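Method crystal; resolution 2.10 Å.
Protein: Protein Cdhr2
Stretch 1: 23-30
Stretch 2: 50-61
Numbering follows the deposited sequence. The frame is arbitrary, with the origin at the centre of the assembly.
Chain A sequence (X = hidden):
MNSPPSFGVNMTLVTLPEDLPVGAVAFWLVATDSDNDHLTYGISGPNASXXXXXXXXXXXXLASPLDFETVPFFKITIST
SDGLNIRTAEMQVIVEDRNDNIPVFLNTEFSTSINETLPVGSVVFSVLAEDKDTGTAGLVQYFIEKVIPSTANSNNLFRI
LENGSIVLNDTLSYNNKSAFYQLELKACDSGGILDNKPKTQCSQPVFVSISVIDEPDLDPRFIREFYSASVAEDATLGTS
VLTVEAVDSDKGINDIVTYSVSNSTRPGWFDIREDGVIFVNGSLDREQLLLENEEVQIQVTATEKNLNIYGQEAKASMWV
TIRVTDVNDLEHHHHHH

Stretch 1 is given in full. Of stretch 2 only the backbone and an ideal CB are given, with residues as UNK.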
ATOM      1  N   GLY A  23     -38.350 -24.136 -17.062  1.00 54.84           N
ATOM      2  CA  GLY A  23     -38.952 -24.595 -18.313  1.00 54.28           C
ATOM      3  C   GLY A  23     -37.970 -25.193 -19.295  1.00 53.83           C
ATOM      4  O   GLY A  23     -38.388 -25.830 -20.247  1.00 52.65           O
ATOM      5  N   ALA A  24     -36.664 -25.015 -19.082  1.00 53.83           N
ATOM      6  CA  ALA A  24     -35.673 -25.737 -19.884  1.00 53.77           C
ATOM      7  C   ALA A  24     -35.689 -27.177 -19.456  1.00 55.07           C
ATOM      8  O   ALA A  24     -35.992 -27.480 -18.302  1.00 55.15           O
ATOM      9  CB  ALA A  24     -34.287 -25.163 -19.661  1.00 52.97           C
ATOM     10  N   VAL A  25     -35.263 -28.060 -20.354  1.00 55.28           N
ATOM     11  CA  VAL A  25     -35.110 -29.466 -20.023  1.00 55.00           C
ATOM     12  C   VAL A  25     -33.870 -29.654 -19.136  1.00 54.50           C
ATOM     13  O   VAL A  25     -32.751 -29.361 -19.555  1.00 55.15           O
ATOM     14  CB  VAL A  25     -34.994 -30.331 -21.304  1.00 55.51           C
ATOM     15  CG1 VAL A  25     -34.630 -31.764 -20.959  1.00 56.64           C
ATOM     16  CG2 VAL A  25     -36.296 -30.301 -22.088  1.00 55.56           C
ATOM     17  N   ALA A  26     -34.050 -30.173 -17.923  1.00 51.96           N
ATOM     18  CA  ALA A  26     -32.925 -30.405 -17.058  1.00 50.32           C
ATOM     19  C   ALA A  26     -32.247 -31.729 -17.438  1.00 50.41           C
ATOM     20  O   ALA A  26     -31.027 -31.844 -17.380  1.00 51.08           O
ATOM     21  CB  ALA A  26     -33.362 -30.438 -15.645  1.00 50.46           C
ATOM     22  N   PHE A  27     -33.061 -32.720 -17.780  1.00 49.61           N
ATOM     23  CA  PHE A  27     -32.597 -34.020 -18.164  1.00 49.73           C
ATOM     24  C   PHE A  27     -33.763 -34.942 -18.509  1.00 50.00           C
ATOM     25  O   PHE A  27     -34.959 -34.590 -18.280  1.00 47.96           O
ATOM     26  CB  PHE A  27     -31.754 -34.645 -17.044  1.00 49.65           C
ATOM     27  CG  PHE A  27     -32.432 -34.691 -15.716  1.00 50.03           C
ATOM     28  CD1 PHE A  27     -33.276 -35.735 -15.387  1.00 51.42           C
ATOM     29  CD2 PHE A  27     -32.214 -33.705 -14.769  1.00 50.99           C
ATOM     30  CE1 PHE A  27     -33.900 -35.797 -14.122  1.00 51.71           C
ATOM     31  CE2 PHE A  27     -32.834 -33.760 -13.510  1.00 50.93           C
ATOM     32  CZ  PHE A  27     -33.682 -34.803 -13.195  1.00 51.27           C
ATOM     33  N   TRP A  28     -33.385 -36.110 -19.033  1.00 49.88           N
ATOM     34  CA  TRP A  28     -34.261 -37.216 -19.395  1.00 52.10           C
ATOM     35  C   TRP A  28     -33.999 -38.382 -18.482  1.00 53.33           C
ATOM     36  O   TRP A  28     -32.828 -38.780 -18.310  1.00 53.40           O
ATOM     37  CB  TRP A  28     -33.963 -37.706 -20.815  1.00 52.84           C
ATOM     38  CG  TRP A  28     -34.275 -36.738 -21.871  1.00 55.34           C
ATOM     39  CD1 TRP A  28     -33.453 -35.796 -22.373  1.00 56.60           C
ATOM     40  CD2 TRP A  28     -35.516 -36.599 -22.548  1.00 56.82           C
ATOM     41  NE1 TRP A  28     -34.098 -35.068 -23.343  1.00 58.11           N
ATOM     42  CE2 TRP A  28     -35.370 -35.542 -23.470  1.00 57.50           C
ATOM     43  CE3 TRP A  28     -36.728 -37.283 -22.486  1.00 58.38           C
ATOM     44  CZ2 TRP A  28     -36.380 -35.140 -24.307  1.00 58.84           C
ATOM     45  CZ3 TRP A  28     -37.769 -36.871 -23.334  1.00 60.09           C
ATOM     46  CH2 TRP A  28     -37.590 -35.799 -24.214  1.00 60.35           C
ATOM     47  N   LEU A  29     -35.066 -38.959 -17.937  1.00 54.68           N
ATOM     48  CA  LEU A  29     -34.988 -40.235 -17.242  1.00 55.80           C
ATOM     49  C   LEU A  29     -35.209 -41.325 -18.281  1.00 57.72           C
ATOM     50  O   LEU A  29     -36.151 -41.232 -19.069  1.00 56.72           O
ATOM     51  CB  LEU A  29     -36.057 -40.329 -16.173  1.00 56.29           C
ATOM     52  CG  LEU A  29     -35.933 -39.360 -15.004  1.00 55.76           C
ATOM     53  CD1 LEU A  29     -37.269 -39.249 -14.265  1.00 56.20           C
ATOM     54  CD2 LEU A  29     -34.807 -39.784 -14.073  1.00 55.58           C
ATOM     55  N   VAL A  30     -34.329 -42.336 -18.280  1.00 59.61           N
ATOM     56  CA  VAL A  30     -34.361 -43.458 -19.215  1.00 63.34           C
ATOM     57  C   VAL A  30     -34.161 -44.757 -18.394  1.00 65.90           C
ATOM     58  O   VAL A  30     -33.445 -44.723 -17.427  1.00 64.62           O
ATOM     59  CB  VAL A  30     -33.193 -43.278 -20.243  1.00 65.38           C
ATOM     60  CG1 VAL A  30     -33.010 -44.495 -21.131  1.00 66.25           C
ATOM     61  CG2 VAL A  30     -33.409 -42.029 -21.089  1.00 64.32           C
ATOM     62  N   UNK A  50     -39.350 -28.614  -7.699  1.00 55.70           N
ATOM     63  CA  UNK A  50     -38.297 -28.135  -8.554  1.00 54.39           C
ATOM     64  C   UNK A  50     -38.391 -28.685  -9.967  1.00 53.95           C
ATOM     65  O   UNK A  50     -37.795 -28.102 -10.885  1.00 52.49           O
ATOM     66  CB  UNK A  50     -36.939 -28.490  -7.946  1.00 54.39           C
ATOM     67  N   UNK A  51     -39.077 -29.814 -10.153  1.00 53.94           N
ATOM     68  CA  UNK A  51     -39.172 -30.419 -11.475  1.00 53.25           C
ATOM     69  C   UNK A  51     -40.578 -30.751 -11.908  1.00 55.42           C
ATOM     70  O   UNK A  51     -41.475 -30.878 -11.091  1.00 55.16           O
ATOM     71  CB  UNK A  51     -38.328 -31.695 -11.516  1.00 53.25           C
ATOM     72  N   UNK A  52     -40.735 -30.845 -13.221  1.00 56.23           N
ATOM     73  CA  UNK A  52     -41.962 -31.232 -13.878  1.00 57.67           C
ATOM     74  C   UNK A  52     -41.573 -32.384 -14.776  1.00 58.06           C
ATOM     75  O   UNK A  52     -40.752 -32.200 -15.671  1.00 56.25           O
ATOM     76  CB  UNK A  52     -42.608 -30.079 -14.649  1.00 57.67           C
ATOM     77  N   UNK A  53     -42.145 -33.559 -14.542  1.00 60.03           N
ATOM     78  CA  UNK A  53     -41.771 -34.786 -15.297  1.00 61.43           C
ATOM     79  C   UNK A  53     -42.854 -35.183 -16.304  1.00 62.23           C
ATOM     80  O   UNK A  53     -44.039 -35.191 -15.984  1.00 60.77           O
ATOM     81  CB  UNK A  53     -41.522 -35.948 -14.334  1.00 61.43           C
ATOM     82  N   UNK A  54     -42.455 -35.526 -17.518  1.00 62.30           N
ATOM     83  CA  UNK A  54     -43.385 -36.165 -18.431  1.00 63.42           C
ATOM     84  C   UNK A  54     -43.355 -37.679 -18.118  1.00 63.97           C
ATOM     85  O   UNK A  54     -42.336 -38.372 -18.319  1.00 63.61           O
ATOM     86  CB  UNK A  54     -43.023 -35.875 -19.889  1.00 63.42           C
ATOM     87  N   UNK A  55     -44.482 -38.176 -17.618  1.00 64.64           N
ATOM     88  CA  UNK A  55     -44.560 -39.524 -17.059  1.00 65.00           C
ATOM     89  C   UNK A  55     -44.293 -40.594 -18.091  1.00 65.52           C
ATOM     90  O   UNK A  55     -43.785 -41.636 -17.748  1.00 66.77           O
ATOM     91  CB  UNK A  55     -45.935 -39.756 -16.429  1.00 65.00           C
ATOM     92  N   UNK A  56     -44.576 -40.305 -19.357  1.00 65.81           N
ATOM     93  CA  UNK A  56     -44.438 -41.276 -20.423  1.00 65.98           C
ATOM     94  C   UNK A  56     -43.090 -41.215 -21.106  1.00 65.04           C
ATOM     95  O   UNK A  56     -42.511 -42.256 -21.383  1.00 64.49           O
ATOM     96  CB  UNK A  56     -45.546 -41.072 -21.458  1.00 65.98           C
ATOM     97  N   UNK A  57     -42.591 -40.008 -21.365  1.00 63.01           N
ATOM     98  CA  UNK A  57     -41.388 -39.849 -22.148  1.00 61.86           C
ATOM     99  C   UNK A  57     -40.122 -39.730 -21.320  1.00 59.43           C
ATOM    100  O   UNK A  57     -39.039 -39.890 -21.868  1.00 59.84           O
ATOM    101  CB  UNK A  57     -41.526 -38.615 -23.042  1.00 61.86           C
ATOM    102  N   UNK A  58     -40.246 -39.386 -20.044  1.00 58.53           N
ATOM    103  CA  UNK A  58     -39.091 -39.217 -19.148  1.00 57.38           C
ATOM    104  C   UNK A  58     -38.475 -37.822 -19.170  1.00 55.92           C
ATOM    105  O   UNK A  58     -37.501 -37.551 -18.454  1.00 54.15           O
ATOM    106  CB  UNK A  58     -38.011 -40.237 -19.514  1.00 57.38           C
ATOM    107  N   UNK A  59     -39.033 -36.943 -19.997  1.00 54.98           N
ATOM    108  CA  UNK A  59     -38.589 -35.564 -20.094  1.00 55.15           C
ATOM    109  C   UNK A  59     -38.780 -34.866 -18.741  1.00 53.00           C
ATOM    110  O   UNK A  59     -39.887 -34.824 -18.223  1.00 52.69           O
ATOM    111  CB  UNK A  59     -39.350 -34.829 -21.199  1.00 55.15           C
ATOM    112  N   UNK A  60     -37.705 -34.314 -18.191  1.00 51.11           N
ATOM    113  CA  UNK A  60     -37.764 -33.555 -16.956  1.00 50.74           C
ATOM    114  C   UNK A  60     -37.326 -32.135 -17.163  1.00 50.22           C
ATOM    115  O   UNK A  60     -36.159 -31.876 -17.425  1.00 51.41           O
ATOM    116  CB  UNK A  60     -36.902 -34.214 -15.877  1.00 50.74           C
ATOM    117  N   UNK A  61     -38.271 -31.225 -16.997  1.00 49.67           N
ATOM    118  CA  UNK A  61     -38.021 -29.788 -17.030  1.00 49.68           C
ATOM    119  C   UNK A  61     -37.869 -29.199 -15.642  1.00 48.52           C
ATOM    120  O   UNK A  61     -38.488 -29.693 -14.686  1.00 47.87           O
ATOM    121  CB  UNK A  61     -39.153 -29.073 -17.770  1.00 49.68           C
TER

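Strand 25-30 runs antiparallel to strand 59-61, which is joined by a tight turn to strand 51-53 on its far side. Positions 50, 52, 54, 55 and 56 have no atom of stretch 1 within 5.5 Å of the ideal CB, so stretch 1 sets little preference there. They are Tyr50, Ser52, Asn54, Ala55 and Asn56; Asn54 OD1 organises the turn, accepting hydrogen bonds from Asn56 N (3.0 Å) and the backbone N of residue 57 (3.1 Å).

At position 51 CA-to-CB points toward stretch 1 across a gap. A small residue would not reach, whereas a long apolar or aromatic one could approach Ala26 and Phe27. Phe51 does so: its CE1 lies 4.1 Å from Ala26 CB and 4.2 Å from Phe27 CE2, the two phenyl rings meeting obliquely with planes at 59°. Position 53 points sideways, its ideal CB 5.4 Å from Leu29 CD1, and many apolar side chains would suit. Val53 makes a marginal contact, CG1 to Leu29 CD1 at 4.5 Å.

The ideal CB at position 57 is 4.2 Å from Trp28 CZ3, so a side chain of moderate size, polar or apolar, can lie beside the indole, and a longer one could turn away. Thr57 places OG1 3.6 Å from that CZ3 and accepts a hydrogen bond from the backbone N of residue 59 (3.2 Å).

Position 58 is the most restricted. With phi/psi of 87/-1°, a CB would jam against the preceding carbonyl, and it would also sit 2.2 Å from Leu29 O. Glycine is called for on both counts, and Gly58 is found, its O accepting a hydrogen bond from Leu29 N (2.9 Å).

At position 59 CB lies on the same sheet face as Trp28, over the indole. A side chain with a flexible aliphatic portion would cover that ring, whether its end were apolar or charged. Glu59 lays CG over the six-membered ring, 4.1 Å from its centroid, while the carboxylate finds no charged partner in stretch 1.

Position 60 shares its face with Phe27, and its ideal CB is only 3.1 Å from Phe27 O. Apolar side chains, including beta-branched ones, fit the surface of Phe27 and Leu29. Val60 packs CB over the Phe27 ring, with CG2 3.7 Å from Phe27 CE1 and 3.9 Å from Leu29 CD1. Its O accepts from both Ala26 N (2.8 Å) and Phe27 N (3.2 Å), at the beta bulge.

Position 61 points sideways near the carbonyls of Gly23 and Ala24, and a long side chain could run along them. Lys61 extends this way, CD 3.4 Å from Gly23 O.

Stretch 2 (50-61) YFSVNANTGEVK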
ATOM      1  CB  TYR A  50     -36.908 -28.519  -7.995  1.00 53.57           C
ATOM      2  CG  TYR A  50     -36.407 -27.595  -6.937  1.00 53.29           C
ATOM      3  CD1 TYR A  50     -35.868 -26.363  -7.269  1.00 52.91           C
ATOM      4  CD2 TYR A  50     -36.482 -27.939  -5.597  1.00 53.88           C
ATOM      5  CE1 TYR A  50     -35.394 -25.493  -6.294  1.00 53.73           C
ATOM      6  CE2 TYR A  50     -36.015 -27.083  -4.613  1.00 54.44           C
ATOM      7  CZ  TYR A  50     -35.459 -25.865  -4.971  1.00 54.63           C
ATOM      8  OH  TYR A  50     -34.959 -25.032  -3.995  1.00 56.52           O
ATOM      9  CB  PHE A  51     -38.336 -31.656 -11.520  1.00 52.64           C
ATOM     10  CG  PHE A  51     -36.891 -31.404 -11.170  1.00 51.75           C
ATOM     11  CD1 PHE A  51     -36.070 -30.711 -12.047  1.00 50.65           C
ATOM     12  CD2 PHE A  51     -36.371 -31.813  -9.934  1.00 51.54           C
ATOM     13  CE1 PHE A  51     -34.734 -30.461 -11.732  1.00 50.35           C
ATOM     14  CE2 PHE A  51     -35.050 -31.557  -9.603  1.00 51.13           C
ATOM     15  CZ  PHE A  51     -34.218 -30.884 -10.514  1.00 50.81           C
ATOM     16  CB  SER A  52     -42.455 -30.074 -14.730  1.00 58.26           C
ATOM     17  OG  SER A  52     -43.419 -30.504 -15.675  1.00 60.93           O
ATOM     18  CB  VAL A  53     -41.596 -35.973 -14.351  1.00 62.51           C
ATOM     19  CG1 VAL A  53     -41.159 -37.215 -15.117  1.00 62.01           C
ATOM     20  CG2 VAL A  53     -40.587 -35.632 -13.264  1.00 63.82           C
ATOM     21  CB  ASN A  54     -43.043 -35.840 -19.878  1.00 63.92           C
ATOM     22  CG  ASN A  54     -44.029 -36.450 -20.853  1.00 64.62           C
ATOM     23  OD1 ASN A  54     -44.401 -37.629 -20.729  1.00 65.12           O
ATOM     24  ND2 ASN A  54     -44.439 -35.673 -21.834  1.00 63.57           N
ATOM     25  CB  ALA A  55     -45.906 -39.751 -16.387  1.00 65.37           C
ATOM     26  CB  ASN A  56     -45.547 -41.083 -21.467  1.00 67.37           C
ATOM     27  CG  ASN A  56     -46.920 -41.220 -20.868  1.00 68.23           C
ATOM     28  OD1 ASN A  56     -47.733 -40.300 -20.945  1.00 71.46           O
ATOM     29  ND2 ASN A  56     -47.173 -42.348 -20.224  1.00 68.86           N
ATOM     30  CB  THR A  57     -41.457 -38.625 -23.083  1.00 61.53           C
ATOM     31  OG1 THR A  57     -41.231 -37.428 -22.330  1.00 60.33           O
ATOM     32  CG2 THR A  57     -42.785 -38.572 -23.821  1.00 62.47           C
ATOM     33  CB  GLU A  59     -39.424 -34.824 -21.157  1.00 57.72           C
ATOM     34  CG  GLU A  59     -38.898 -33.458 -21.526  1.00 59.93           C
ATOM     35  CD  GLU A  59     -39.899 -32.664 -22.348  1.00 62.64           C
ATOM     36  OE1 GLU A  59     -40.958 -32.228 -21.810  1.00 65.91           O
ATOM     37  OE2 GLU A  59     -39.632 -32.480 -23.531  1.00 64.26           O
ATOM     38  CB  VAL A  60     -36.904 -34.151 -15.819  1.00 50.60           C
ATOM     39  CG1 VAL A  60     -37.101 -33.349 -14.537  1.00 50.47           C
ATOM     40  CG2 VAL A  60     -37.234 -35.614 -15.616  1.00 51.00           C
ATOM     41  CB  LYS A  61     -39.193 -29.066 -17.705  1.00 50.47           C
ATOM     42  CG  LYS A  61     -39.322 -29.381 -19.170  1.00 52.08           C
ATOM     43  CD  LYS A  61     -40.418 -28.543 -19.789  1.00 54.31           C
ATOM     44  CE  LYS A  61     -40.627 -28.868 -21.266  1.00 56.67           C
ATOM     45  NZ  LYS A  61     -41.897 -28.215 -21.706  1.00 59.41           N
TER
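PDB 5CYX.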